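Local coordinates for Poly(A) RNA polymerase protein 2 (Saccharomyces cerevisiae, PDB 3NYB), which probably adds adenosine tails to RNA as the catalytic poly(A) polymerase subunit of TRAMP, an RNA surveillance complex, working together with the zinc-knuckle protein Air2, at residues Ala52-Trp57 with Ser98-Leu103; Asp59-Phe65 with Asp80-Ser85; Leu149-Trp153 with Phe187-Cys191; Asp156-Leu160 with Val193-His198; Leu295-Arg299 with Lys314-Val320. The protein carries 1 engineered substitution. One frame throughout, in Å; residues are numbered along the deposited sequence.

Contact 1 (Ala52-Trp57 with Ser98-Leu103); sequences AVKQLW and SLASHL
Val53 and Leu99 bring the backbones to 7.4 Å between their CA atoms, and Ala52 and Leu103 to 7.6 Å. Residues 98-103 are helical throughout. Residues 52-57 are the last part of helix 36-54 and the turn beyond it, where Val53 O accepts from both Leu56 N and Trp57 N. His102 is the main side chain on its segment. Its CG is anti to the backbone N (chi1 -179°), which sends the imidazole across to the other segment. Leu56 CD2 lies over one ring face, 3.8 Å from the centroid and 15° off the normal, a CH-pi contact. Ala52 O and Gln55 NE2 sit at the ring edge. The Gln55 amide is turned 74° against the imidazole. Both helices belong to the palm of this nucleotidyltransferase and lie beside its mixed sheet; Leu103 rests on Ile123 and Phe125 of strand 121-127. If an alanine replaced His102, Leu56 would probably lose the flat face beneath its methyl, and a gap would be likely to open beside Gln55. The rest is apolar. Leu99 is met by three side chains: Val53 CG2 is 4.2 Å from Leu99 CD1, Leu56 CD1 is 4.4 Å from the same methyl, and the Trp57 ring edge brings CH2 to 4.3 Å from Leu99 CB. Leu56 CB covers a face of the Trp57 ring. Ala52 CB faces Leu103 CD1 at 4.4 Å.

Contact 2 (Asp59-Phe65 with Asp80-Ser85); sequences DADLHVF and DCVVTS
His63 and Val82 form an antiparallel hydrogen-bonded pair at the middle of this contact, with Leu62-Val83 and Val64-Cys81 as the non-hydrogen-bonded pairs beside it. His63 N donates to Val82 O at 3.1 Å, and Val82 N donates back to His63 O at 3.0 Å. Phe65 N continues the ladder to Asp80 O at 3.0 Å. Beyond the strands, Thr84 takes over with its side chain: Asp61 N donates to Thr84 OG1 at 2.8 Å, and Thr84 N donates to Asp61 O. Strand 62-65 is an outer strand of the mixed palm sheet, and strand 79-83 is its neighbour, which pairs on its other side with strand 132-137. In nucleotidyltransferases the strand in this place carries metal-binding acidic residues, so strand 79-83 probably borders the active site. Leu62, Val64, Cys81 and Val83 point to the sheet face that helix 36-54 packs on. There Leu62 CD1 lies against Cys81 CB and is 3.7 Å from Val83 CG2, while Ala60 CB meets Val83 CG1 at 3.8 Å. The other face carries His63, Phe65, Asp80 and Val82. Phe65 CG stands between its backbone N and carbonyl carbon (chi1 68°), which folds the ring over the neighbouring strand. Asp80 CB then lies over the ring face, 3.7 Å from the centroid. The Phe65 ring and Asp80 carboxylate planes are 33° apart. Outside the pair, Arg50 makes a salt bridge with Asp61 OD1 and a hydrogen bond with Leu62 O.

Contact 3 (Leu149-Trp153 with Phe187-Cys191); sequences LIREW and FSIIC
Trp153 and Ile150 pack against Phe187, Ile190 and Cys191 where helix 145-155 runs alongside helix 186-198. This is apolar helix-helix packing near the centre of the chain. The short axes are 11.3 Å apart at closest approach and inclined by 31°. That wide spacing is filled by large side chains from both helices. Trp153 is the main bump. Its CG is anti to the carbonyl carbon (chi1 -65°), and the far end of the indole projects into a hollow on helix 186-198. Phe187, Ile190 and Cys191 form this hollow, and Phe194, further along the same helix, stacks on the indole ring. Within the hollow, Ile190 CG2 meets the edge of the indole at CE3 and CZ3. Cys191 CB comes to 4.1 Å from Trp153 CH2. The Phe187 ring lies oblique to the indole, with planes 32° apart and its centroid 5.3 Å from that of the six-membered ring. Phe187 is itself a bump in return. It fills the hollow made by Leu149, Ile150 and Trp153, and Pro268 touches both it and Leu149 from outside. Ile150 reaches over with its CD1 methyl, which enters the notch between Phe187 and Ile190. The Ile150 and Ile190 side chains cross at about a right angle. At the margin of the contact, Leu149 CD1 lies near the plane of the Phe187 ring, at its edge, 4.5 Å from CE1.

Contact 4 (Asp156-Leu160 with Val193-His198); sequences DTPGL and VFSFLH
Leu160 and Thr157 make the apolar part of this contact. Leu160 CD1 lies 3.7 Å from Val193 CG1 and 4.2 Å from Phe194 CB. With CG2 anti to the backbone N and OG1 beside it (chi1 -52°), the Thr157 methyl turns to Leu197 CD2, which also lies over the turn backbone near Gly159 and Leu160 N. This is a type II turn, Thr157 to Leu160, with Gly159 at the N-cap position of helix 160-173. Its positive phi of 108° suits a glycine. The polar contacts gather round His198. Its CE1 edge faces Asp156 O at 3.2 Å, and its NE2 is 3.3 Å from Asp156 OD2. Carboxylate and imidazole planes are 33° apart. Thr157 OG1 lies at the edge of the Phe194 ring and is hydrogen-bonded to Trp153 O. Between aromatic side chains of the helix, Phe194 CE1 sits over the centre of a His198 ring face. With a leucine in place of His198, Asp156 would probably lose its polar neighbour and Phe194 the flat face beside it. The contact is thus apolar beneath the turn and polar at its outer end, where the loosely ordered Asp156 carboxylate, if it stays close, may favour a protonated His198.

Contact 5 (Leu295-Arg299 with Lys314-Val320); sequences LLTNR and KSILGNV
Arg299 reaches from helix 282-304 to the backbone at Ser315, where the chain returns to pack against this helix near its C-terminal end. Residue Ser315 also forms an ST motif: its OG accepts from Gly318 N at 2.9 Å. The arginine starts with CG anti to the backbone N and then bends at chi2 (57°). That bend lays its aliphatic part obliquely across Ile316, with CG 4.1 Å from Ile316 CG2. The guanidinium presents its NE and NH2 edge to one carbonyl. NH2 donates to Ser315 O at 2.9 Å, from above the carbonyl plane, and NE adds a weak bond to the same oxygen at 3.2 Å. NH1 is held by a salt bridge to Glu302. A turn back along the helix, Leu296 and Val320 cross at about a right angle, and Leu296 CD2 meets Val320 CG2 at 3.4 Å. Leu295 CB lies 3.6 Å from the same Val320 methyl, so this branch is wedged between the two leucines. Leu296 CD2 also faces Ile316 CG2. Glu24 of helix 17-31 fixes the returning chain by bonds to Ser315 OG and to the nitrogens of Ile316 and Leu317. Protein AIR2 touches the same helix through Arg20 of its chain, bonded to Asn298, and Trp25 of its chain, on Thr297. At the outer edge, Leu295 CD2 comes to 4.4 Å from Asn319 OD1.

Overall arrangement
Contacts 1 and 2 form one body. Their centres are 12 Å apart, and Val53 of contact 1 packs on Ala60 and Val83 of contact 2, which joins helix 36-54 to the palm sheet. Contacts 3 and 4 share helix 186-198, and their centres are about 9 Å apart; Trp153 touches Phe194 and Leu160 between them. Contact 2 comes within about 7 Å of contact 3 at nearest atoms without touching. Contact 5 lies on the far side of the chain's centre from contacts 1 and 2, about 47 Å from contact 1 between centres. Strand 79-83 of contact 2 probably borders the active site, as in related nucleotidyltransferases. Contacts 4 and 5 are also touched by Protein AIR2, through Phe196 and through Thr297 and Asn298.

Contact 1 (Ala52-Trp57 with Ser98-Leu103)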
# COMPACT_ATOMS: atom_id res chain seq x y z
N ALA A 52 31.96 -8.76 1.29
CA ALA A 52 32.22 -9.52 0.07
C ALA A 52 32.35 -8.63 -1.16
O ALA A 52 33.00 -9.00 -2.14
CB ALA A 52 31.14 -10.58 -0.16
N VAL A 53 31.71 -7.46 -1.12
CA VAL A 53 31.78 -6.51 -2.23
C VAL A 53 33.13 -5.78 -2.19
O VAL A 53 33.79 -5.60 -3.21
CB VAL A 53 30.61 -5.50 -2.17
CG1 VAL A 53 30.77 -4.43 -3.24
CG2 VAL A 53 29.27 -6.23 -2.35
N LYS A 54 33.55 -5.38 -1.00
CA LYS A 54 34.86 -4.79 -0.81
C LYS A 54 35.94 -5.63 -1.50
O LYS A 54 36.88 -5.09 -2.07
CB LYS A 54 35.19 -4.66 0.68
CG LYS A 54 34.33 -3.66 1.45
CD LYS A 54 34.33 -2.30 0.78
CE LYS A 54 34.44 -1.17 1.79
NZ LYS A 54 33.54 -1.36 2.96
N GLN A 55 35.78 -6.95 -1.46
CA GLN A 55 36.77 -7.85 -2.05
C GLN A 55 36.96 -7.67 -3.55
O GLN A 55 38.05 -7.89 -4.07
CB GLN A 55 36.42 -9.31 -1.76
CG GLN A 55 36.76 -9.75 -0.37
CD GLN A 55 36.00 -10.98 0.04
OE1 GLN A 55 36.17 -11.48 1.15
NE2 GLN A 55 35.16 -11.47 -0.86
N LEU A 56 35.89 -7.31 -4.26
CA LEU A 56 35.98 -7.02 -5.69
C LEU A 56 36.43 -5.58 -5.91
O LEU A 56 37.29 -5.31 -6.74
CB LEU A 56 34.64 -7.23 -6.39
CG LEU A 56 34.03 -8.63 -6.44
CD1 LEU A 56 32.85 -8.65 -7.39
CD2 LEU A 56 35.07 -9.67 -6.84
N TRP A 57 35.81 -4.67 -5.17
CA TRP A 57 36.04 -3.24 -5.31
C TRP A 57 36.14 -2.64 -3.93
O TRP A 57 35.13 -2.29 -3.33
CB TRP A 57 34.87 -2.60 -6.06
CG TRP A 57 34.51 -3.32 -7.32
CD1 TRP A 57 35.23 -3.34 -8.48
CD2 TRP A 57 33.36 -4.13 -7.56
NE1 TRP A 57 34.60 -4.10 -9.43
CE2 TRP A 57 33.42 -4.61 -8.88
CE3 TRP A 57 32.25 -4.51 -6.78
CZ2 TRP A 57 32.47 -5.43 -9.46
CZ3 TRP A 57 31.29 -5.33 -7.35
CH2 TRP A 57 31.40 -5.77 -8.67
N SER A 98 29.89 -10.27 -12.45
CA SER A 98 31.08 -10.54 -11.66
C SER A 98 30.75 -10.73 -10.18
O SER A 98 31.29 -11.62 -9.52
CB SER A 98 32.10 -9.41 -11.81
OG SER A 98 32.37 -9.18 -13.18
N LEU A 99 29.88 -9.87 -9.67
CA LEU A 99 29.40 -9.97 -8.30
C LEU A 99 28.67 -11.31 -8.11
O LEU A 99 28.88 -12.00 -7.10
CB LEU A 99 28.44 -8.82 -8.00
CG LEU A 99 27.81 -8.75 -6.62
CD1 LEU A 99 28.85 -9.02 -5.51
CD2 LEU A 99 27.13 -7.40 -6.41
N ALA A 100 27.82 -11.66 -9.07
CA ALA A 100 27.10 -12.93 -9.03
C ALA A 100 28.06 -14.09 -8.96
O ALA A 100 28.04 -14.87 -8.00
CB ALA A 100 26.19 -13.08 -10.25
N SER A 101 28.91 -14.21 -9.98
CA SER A 101 29.91 -15.25 -10.00
C SER A 101 30.62 -15.35 -8.65
O SER A 101 30.86 -16.45 -8.15
CB SER A 101 30.92 -14.97 -11.10
OG SER A 101 31.37 -16.16 -11.68
N HIS A 102 30.91 -14.20 -8.05
CA HIS A 102 31.69 -14.14 -6.81
C HIS A 102 30.87 -14.58 -5.59
O HIS A 102 31.36 -15.31 -4.72
CB HIS A 102 32.25 -12.72 -6.64
CG HIS A 102 33.09 -12.52 -5.42
ND1 HIS A 102 32.85 -11.51 -4.51
CD2 HIS A 102 34.17 -13.19 -4.96
CE1 HIS A 102 33.75 -11.57 -3.54
NE2 HIS A 102 34.56 -12.58 -3.79
N LEU A 103 29.62 -14.12 -5.51
CA LEU A 103 28.73 -14.51 -4.43
C LEU A 103 28.58 -16.03 -4.37
O LEU A 103 28.67 -16.64 -3.30
CB LEU A 103 27.37 -13.84 -4.59
CG LEU A 103 27.13 -12.56 -3.80
CD1 LEU A 103 28.45 -12.00 -3.31
CD2 LEU A 103 26.33 -11.52 -4.58

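Contact 2 (Asp59-Phe65 with Asp80-Ser85)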
# COMPACT_ATOMS: atom_id res chain seq x y z
N ASP A 59 36.81 0.11 -2.93
CA ASP A 59 36.24 1.45 -2.85
C ASP A 59 34.72 1.48 -2.65
O ASP A 59 34.16 2.50 -2.25
CB ASP A 59 36.59 2.25 -4.11
CG ASP A 59 38.05 2.66 -4.14
OD1 ASP A 59 38.71 2.58 -3.09
OD2 ASP A 59 38.52 3.07 -5.23
N ALA A 60 34.05 0.37 -2.92
CA ALA A 60 32.59 0.33 -2.89
C ALA A 60 32.04 0.14 -1.48
O ALA A 60 32.66 -0.48 -0.63
CB ALA A 60 32.08 -0.78 -3.81
N ASP A 61 30.85 0.71 -1.25
CA ASP A 61 30.12 0.52 -0.01
C ASP A 61 28.77 -0.05 -0.41
O ASP A 61 28.51 -0.29 -1.60
CB ASP A 61 29.95 1.86 0.72
CG ASP A 61 30.11 1.73 2.24
OD1 ASP A 61 29.60 0.76 2.84
OD2 ASP A 61 30.73 2.64 2.84
N LEU A 62 27.90 -0.25 0.57
CA LEU A 62 26.62 -0.91 0.33
C LEU A 62 25.59 -0.35 1.30
O LEU A 62 25.81 -0.34 2.51
CB LEU A 62 26.78 -2.42 0.54
CG LEU A 62 25.59 -3.35 0.33
CD1 LEU A 62 25.10 -3.30 -1.10
CD2 LEU A 62 25.98 -4.77 0.70
N HIS A 63 24.47 0.11 0.77
CA HIS A 63 23.45 0.72 1.62
C HIS A 63 22.05 0.17 1.39
O HIS A 63 21.64 -0.08 0.25
CB HIS A 63 23.46 2.24 1.47
CG HIS A 63 24.77 2.87 1.83
ND1 HIS A 63 25.28 2.83 3.11
CD2 HIS A 63 25.67 3.53 1.08
CE1 HIS A 63 26.45 3.44 3.13
NE2 HIS A 63 26.71 3.88 1.91
N VAL A 64 21.31 -0.02 2.47
CA VAL A 64 19.93 -0.47 2.38
C VAL A 64 19.06 0.72 2.05
O VAL A 64 19.10 1.73 2.76
CB VAL A 64 19.45 -1.02 3.74
CG1 VAL A 64 17.95 -1.39 3.68
CG2 VAL A 64 20.30 -2.20 4.18
N PHE A 65 18.25 0.61 0.99
CA PHE A 65 17.26 1.64 0.66
C PHE A 65 15.87 1.02 0.47
O PHE A 65 15.76 -0.17 0.18
CB PHE A 65 17.67 2.37 -0.62
CG PHE A 65 17.60 1.51 -1.86
CD1 PHE A 65 16.45 1.47 -2.65
CD2 PHE A 65 18.67 0.72 -2.23
CE1 PHE A 65 16.38 0.67 -3.79
CE2 PHE A 65 18.62 -0.08 -3.37
CZ PHE A 65 17.48 -0.10 -4.15
N ASP A 80 16.51 -4.27 -0.38
CA ASP A 80 17.20 -3.65 -1.51
C ASP A 80 18.47 -2.94 -1.09
O ASP A 80 18.47 -2.13 -0.17
CB ASP A 80 16.26 -2.67 -2.21
CG ASP A 80 14.87 -3.24 -2.42
OD1 ASP A 80 14.73 -4.21 -3.20
OD2 ASP A 80 13.91 -2.73 -1.80
N CYS A 81 19.56 -3.22 -1.80
CA CYS A 81 20.83 -2.56 -1.56
C CYS A 81 21.39 -1.91 -2.81
O CYS A 81 21.25 -2.46 -3.91
CB CYS A 81 21.84 -3.55 -1.01
SG CYS A 81 21.15 -4.57 0.29
N VAL A 82 22.03 -0.75 -2.64
CA VAL A 82 22.80 -0.09 -3.70
C VAL A 82 24.28 -0.26 -3.43
O VAL A 82 24.73 -0.11 -2.29
CB VAL A 82 22.58 1.43 -3.69
CG1 VAL A 82 22.31 1.94 -5.09
CG2 VAL A 82 21.46 1.82 -2.74
N VAL A 83 25.05 -0.52 -4.48
CA VAL A 83 26.51 -0.53 -4.37
C VAL A 83 27.08 0.74 -4.97
O VAL A 83 26.63 1.16 -6.05
CB VAL A 83 27.11 -1.73 -5.10
CG1 VAL A 83 28.62 -1.67 -5.05
CG2 VAL A 83 26.62 -2.99 -4.46
N THR A 84 28.08 1.33 -4.31
CA THR A 84 28.45 2.74 -4.51
C THR A 84 29.73 3.14 -5.25
O THR A 84 29.92 4.33 -5.52
CB THR A 84 28.48 3.50 -3.15
OG1 THR A 84 29.12 2.70 -2.15
CG2 THR A 84 27.07 3.87 -2.70
N SER A 85 30.63 2.22 -5.59
CA SER A 85 31.76 2.67 -6.42
C SER A 85 31.22 3.09 -7.79
O SER A 85 30.15 2.63 -8.19
CB SER A 85 32.83 1.59 -6.57
OG SER A 85 33.85 1.76 -5.60

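Contact 3 (Leu149-Trp153 with Phe187-Cys191)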
# COMPACT_ATOMS: atom_id res chain seq x y z
N LEU A 149 9.62 12.21 -0.83
CA LEU A 149 8.19 12.31 -0.56
C LEU A 149 7.78 11.28 0.48
O LEU A 149 7.09 11.61 1.46
CB LEU A 149 7.39 12.12 -1.84
CG LEU A 149 7.47 13.28 -2.84
CD1 LEU A 149 6.64 12.98 -4.08
CD2 LEU A 149 7.01 14.57 -2.19
N ILE A 150 8.21 10.03 0.27
CA ILE A 150 7.91 8.93 1.18
C ILE A 150 8.24 9.28 2.63
O ILE A 150 7.40 9.14 3.51
CB ILE A 150 8.69 7.66 0.81
CG1 ILE A 150 8.38 7.23 -0.63
CG2 ILE A 150 8.37 6.53 1.78
CD1 ILE A 150 6.93 7.07 -0.89
N ARG A 151 9.47 9.73 2.87
CA ARG A 151 9.89 10.03 4.24
C ARG A 151 9.08 11.16 4.84
O ARG A 151 8.68 11.11 6.01
CB ARG A 151 11.38 10.34 4.29
CG ARG A 151 12.25 9.11 4.05
CD ARG A 151 13.72 9.46 4.10
NE ARG A 151 14.13 10.32 2.99
CZ ARG A 151 14.37 9.89 1.76
NH1 ARG A 151 14.25 8.60 1.47
NH2 ARG A 151 14.74 10.74 0.81
N GLU A 152 8.82 12.19 4.03
CA GLU A 152 8.01 13.31 4.46
C GLU A 152 6.57 12.88 4.71
O GLU A 152 6.02 13.15 5.77
CB GLU A 152 8.07 14.43 3.44
CG GLU A 152 9.48 14.98 3.24
CD GLU A 152 9.57 16.00 2.11
OE1 GLU A 152 8.59 16.12 1.34
OE2 GLU A 152 10.61 16.67 2.00
N TRP A 153 5.96 12.20 3.74
CA TRP A 153 4.61 11.70 3.95
C TRP A 153 4.52 10.95 5.29
O TRP A 153 3.54 11.06 6.01
CB TRP A 153 4.17 10.75 2.84
CG TRP A 153 4.01 11.29 1.44
CD1 TRP A 153 3.90 12.59 1.03
CD2 TRP A 153 3.90 10.48 0.25
NE1 TRP A 153 3.76 12.64 -0.34
CE2 TRP A 153 3.76 11.37 -0.84
CE3 TRP A 153 3.93 9.11 0.01
CZ2 TRP A 153 3.63 10.89 -2.16
CZ3 TRP A 153 3.81 8.65 -1.29
CH2 TRP A 153 3.67 9.54 -2.36
N PHE A 187 5.70 2.61 -4.50
CA PHE A 187 5.39 4.04 -4.38
C PHE A 187 3.90 4.29 -4.65
O PHE A 187 3.24 5.02 -3.93
CB PHE A 187 6.28 4.88 -5.31
CG PHE A 187 5.87 6.33 -5.39
CD1 PHE A 187 6.34 7.25 -4.48
CD2 PHE A 187 5.01 6.75 -6.39
CE1 PHE A 187 5.96 8.57 -4.56
CE2 PHE A 187 4.62 8.07 -6.46
CZ PHE A 187 5.09 8.98 -5.55
N SER A 188 3.39 3.66 -5.70
CA SER A 188 1.98 3.78 -6.04
C SER A 188 1.07 3.45 -4.88
O SER A 188 0.09 4.15 -4.62
CB SER A 188 1.64 2.88 -7.23
OG SER A 188 2.38 3.27 -8.38
N ILE A 189 1.36 2.36 -4.19
CA ILE A 189 0.51 1.95 -3.08
C ILE A 189 0.55 3.02 -2.02
O ILE A 189 -0.49 3.44 -1.51
CB ILE A 189 0.96 0.62 -2.47
CG1 ILE A 189 1.00 -0.47 -3.53
CG2 ILE A 189 0.00 0.22 -1.35
CD1 ILE A 189 1.64 -1.77 -3.04
N ILE A 190 1.76 3.47 -1.69
CA ILE A 190 1.93 4.51 -0.68
C ILE A 190 1.13 5.74 -1.05
O ILE A 190 0.42 6.31 -0.21
CB ILE A 190 3.40 4.90 -0.54
CG1 ILE A 190 4.24 3.66 -0.27
CG2 ILE A 190 3.56 5.91 0.56
CD1 ILE A 190 5.70 3.97 -0.01
N CYS A 191 1.23 6.15 -2.31
CA CYS A 191 0.48 7.29 -2.81
C CYS A 191 -1.02 7.19 -2.54
O CYS A 191 -1.61 8.09 -1.95
CB CYS A 191 0.73 7.51 -4.30
SG CYS A 191 -0.10 8.97 -4.92

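Contact 4 (Asp156-Leu160 with Val193-His198)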
# COMPACT_ATOMS: atom_id res chain seq x y z
N ASP A 156 4.28 13.51 8.38
CA ASP A 156 3.05 14.26 8.62
C ASP A 156 1.77 13.46 8.37
O ASP A 156 0.74 14.04 8.03
CB ASP A 156 3.05 15.59 7.83
CG ASP A 156 3.07 15.39 6.33
OD1 ASP A 156 4.02 15.88 5.68
OD2 ASP A 156 2.14 14.76 5.79
N THR A 157 1.83 12.14 8.57
CA THR A 157 0.67 11.29 8.28
C THR A 157 0.51 10.12 9.23
O THR A 157 0.97 9.02 8.94
CB THR A 157 0.74 10.72 6.85
OG1 THR A 157 0.95 11.78 5.91
CG2 THR A 157 -0.54 9.99 6.51
N PRO A 158 -0.16 10.33 10.37
CA PRO A 158 -0.39 9.19 11.26
C PRO A 158 -1.29 8.14 10.60
O PRO A 158 -2.37 8.46 10.10
CB PRO A 158 -1.09 9.83 12.46
CG PRO A 158 -0.68 11.28 12.41
CD PRO A 158 -0.61 11.60 10.95
N GLY A 159 -0.84 6.89 10.60
CA GLY A 159 -1.63 5.80 10.07
C GLY A 159 -1.10 5.29 8.75
O GLY A 159 -1.45 4.19 8.30
N LEU A 160 -0.26 6.10 8.11
CA LEU A 160 0.26 5.75 6.79
C LEU A 160 0.94 4.36 6.76
O LEU A 160 0.56 3.50 5.96
CB LEU A 160 1.20 6.83 6.29
CG LEU A 160 1.62 6.64 4.84
CD1 LEU A 160 0.40 6.39 3.94
CD2 LEU A 160 2.44 7.82 4.35
N VAL A 193 -2.84 5.40 -0.47
CA VAL A 193 -3.18 5.49 0.93
C VAL A 193 -3.00 6.92 1.40
O VAL A 193 -3.88 7.50 2.02
CB VAL A 193 -2.29 4.56 1.76
CG1 VAL A 193 -2.70 4.58 3.22
CG2 VAL A 193 -2.39 3.16 1.22
N PHE A 194 -1.84 7.49 1.10
CA PHE A 194 -1.53 8.84 1.54
C PHE A 194 -2.61 9.81 1.10
O PHE A 194 -3.16 10.55 1.91
CB PHE A 194 -0.17 9.27 1.00
CG PHE A 194 0.11 10.74 1.18
CD1 PHE A 194 0.08 11.31 2.44
CD2 PHE A 194 0.42 11.54 0.09
CE1 PHE A 194 0.34 12.65 2.62
CE2 PHE A 194 0.68 12.87 0.26
CZ PHE A 194 0.64 13.43 1.52
N SER A 195 -2.91 9.80 -0.20
CA SER A 195 -3.95 10.65 -0.74
C SER A 195 -5.23 10.47 0.06
O SER A 195 -5.74 11.42 0.67
CB SER A 195 -4.18 10.32 -2.21
OG SER A 195 -5.47 10.75 -2.61
N PHE A 196 -5.75 9.25 0.05
CA PHE A 196 -6.97 8.91 0.77
C PHE A 196 -7.00 9.49 2.19
O PHE A 196 -7.93 10.21 2.56
CB PHE A 196 -7.15 7.40 0.79
CG PHE A 196 -8.03 6.90 1.91
CD1 PHE A 196 -9.41 6.95 1.80
CD2 PHE A 196 -7.47 6.33 3.05
CE1 PHE A 196 -10.22 6.47 2.82
CE2 PHE A 196 -8.27 5.85 4.07
CZ PHE A 196 -9.65 5.92 3.96
N LEU A 197 -5.98 9.19 2.98
CA LEU A 197 -5.88 9.72 4.33
C LEU A 197 -6.02 11.24 4.36
O LEU A 197 -6.83 11.79 5.10
CB LEU A 197 -4.55 9.30 4.98
CG LEU A 197 -4.52 8.19 6.04
CD1 LEU A 197 -5.42 7.02 5.70
CD2 LEU A 197 -3.09 7.71 6.30
N HIS A 198 -5.22 11.93 3.55
CA HIS A 198 -5.11 13.37 3.64
C HIS A 198 -6.32 14.15 3.16
O HIS A 198 -6.49 15.31 3.52
CB HIS A 198 -3.84 13.88 2.96
CG HIS A 198 -2.77 14.29 3.92
ND1 HIS A 198 -2.61 13.69 5.16
CD2 HIS A 198 -1.81 15.24 3.85
CE1 HIS A 198 -1.60 14.24 5.79
NE2 HIS A 198 -1.09 15.19 5.02

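Contact 5 (Leu295-Arg299 with Lys314-Val320)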
# COMPACT_ATOMS: atom_id res chain seq x y z
N LEU A 295 -15.47 -8.50 1.78
CA LEU A 295 -15.07 -9.45 2.81
C LEU A 295 -15.07 -8.83 4.20
O LEU A 295 -15.66 -9.39 5.14
CB LEU A 295 -13.69 -10.04 2.50
CG LEU A 295 -13.61 -11.06 1.35
CD1 LEU A 295 -12.23 -11.06 0.70
CD2 LEU A 295 -13.96 -12.44 1.85
N LEU A 296 -14.42 -7.67 4.34
CA LEU A 296 -14.34 -6.97 5.62
C LEU A 296 -15.71 -6.57 6.16
O LEU A 296 -16.03 -6.85 7.33
CB LEU A 296 -13.48 -5.71 5.50
CG LEU A 296 -11.99 -5.89 5.23
CD1 LEU A 296 -11.36 -4.53 4.99
CD2 LEU A 296 -11.29 -6.60 6.37
N THR A 297 -16.52 -5.92 5.32
CA THR A 297 -17.84 -5.47 5.72
C THR A 297 -18.76 -6.65 6.04
O THR A 297 -19.48 -6.62 7.04
CB THR A 297 -18.49 -4.58 4.65
OG1 THR A 297 -18.73 -5.35 3.46
CG2 THR A 297 -17.58 -3.41 4.31
N ASN A 298 -18.75 -7.67 5.19
CA ASN A 298 -19.57 -8.85 5.43
C ASN A 298 -19.22 -9.48 6.76
O ASN A 298 -20.09 -9.85 7.54
CB ASN A 298 -19.39 -9.89 4.33
CG ASN A 298 -20.19 -9.56 3.10
OD1 ASN A 298 -21.15 -8.78 3.16
ND2 ASN A 298 -19.81 -10.14 1.97
N ARG A 299 -17.92 -9.59 7.00
CA ARG A 299 -17.39 -10.13 8.24
C ARG A 299 -17.89 -9.32 9.45
O ARG A 299 -18.35 -9.88 10.44
CB ARG A 299 -15.86 -10.13 8.19
CG ARG A 299 -15.16 -10.66 9.43
CD ARG A 299 -15.60 -12.07 9.76
NE ARG A 299 -14.60 -12.78 10.55
CZ ARG A 299 -14.66 -14.08 10.81
NH1 ARG A 299 -15.68 -14.79 10.36
NH2 ARG A 299 -13.69 -14.66 11.52
N LYS A 314 -11.80 -14.98 17.40
CA LYS A 314 -12.02 -14.82 15.97
C LYS A 314 -11.17 -13.70 15.40
O LYS A 314 -10.64 -12.88 16.13
CB LYS A 314 -13.50 -14.59 15.65
CG LYS A 314 -14.34 -15.85 15.77
CD LYS A 314 -13.55 -17.07 15.32
CE LYS A 314 -14.30 -18.35 15.65
NZ LYS A 314 -15.66 -18.33 15.05
N SER A 315 -11.04 -13.71 14.07
CA SER A 315 -10.19 -12.76 13.38
C SER A 315 -10.93 -12.12 12.23
O SER A 315 -11.49 -12.81 11.38
CB SER A 315 -8.95 -13.45 12.85
OG SER A 315 -8.23 -12.57 12.02
N ILE A 316 -10.93 -10.79 12.20
CA ILE A 316 -11.56 -10.04 11.12
C ILE A 316 -10.66 -10.03 9.89
O ILE A 316 -11.09 -10.37 8.79
CB ILE A 316 -11.85 -8.59 11.53
CG1 ILE A 316 -12.87 -8.52 12.65
CG2 ILE A 316 -12.34 -7.80 10.35
CD1 ILE A 316 -13.04 -7.12 13.21
N LEU A 317 -9.40 -9.62 10.10
CA LEU A 317 -8.41 -9.53 9.03
C LEU A 317 -8.08 -10.89 8.42
O LEU A 317 -7.86 -10.99 7.21
CB LEU A 317 -7.11 -8.89 9.53
CG LEU A 317 -7.05 -7.43 9.92
CD1 LEU A 317 -5.68 -7.12 10.53
CD2 LEU A 317 -7.29 -6.58 8.70
N GLY A 318 -8.05 -11.92 9.25
CA GLY A 318 -7.48 -13.21 8.89
C GLY A 318 -7.75 -13.73 7.49
O GLY A 318 -6.83 -14.20 6.82
N ASN A 319 -9.01 -13.67 7.05
CA ASN A 319 -9.36 -14.21 5.74
C ASN A 319 -9.19 -13.19 4.60
O ASN A 319 -9.18 -13.56 3.43
CB ASN A 319 -10.77 -14.81 5.76
CG ASN A 319 -11.04 -15.69 4.54
OD1 ASN A 319 -10.94 -15.23 3.40
ND2 ASN A 319 -11.40 -16.94 4.77
N VAL A 320 -9.05 -11.91 4.93
CA VAL A 320 -8.91 -10.91 3.87
C VAL A 320 -7.46 -10.87 3.35
O VAL A 320 -7.19 -11.07 2.15
CB VAL A 320 -9.41 -9.50 4.28
CG1 VAL A 320 -9.29 -8.51 3.13
CG2 VAL A 320 -10.88 -9.56 4.71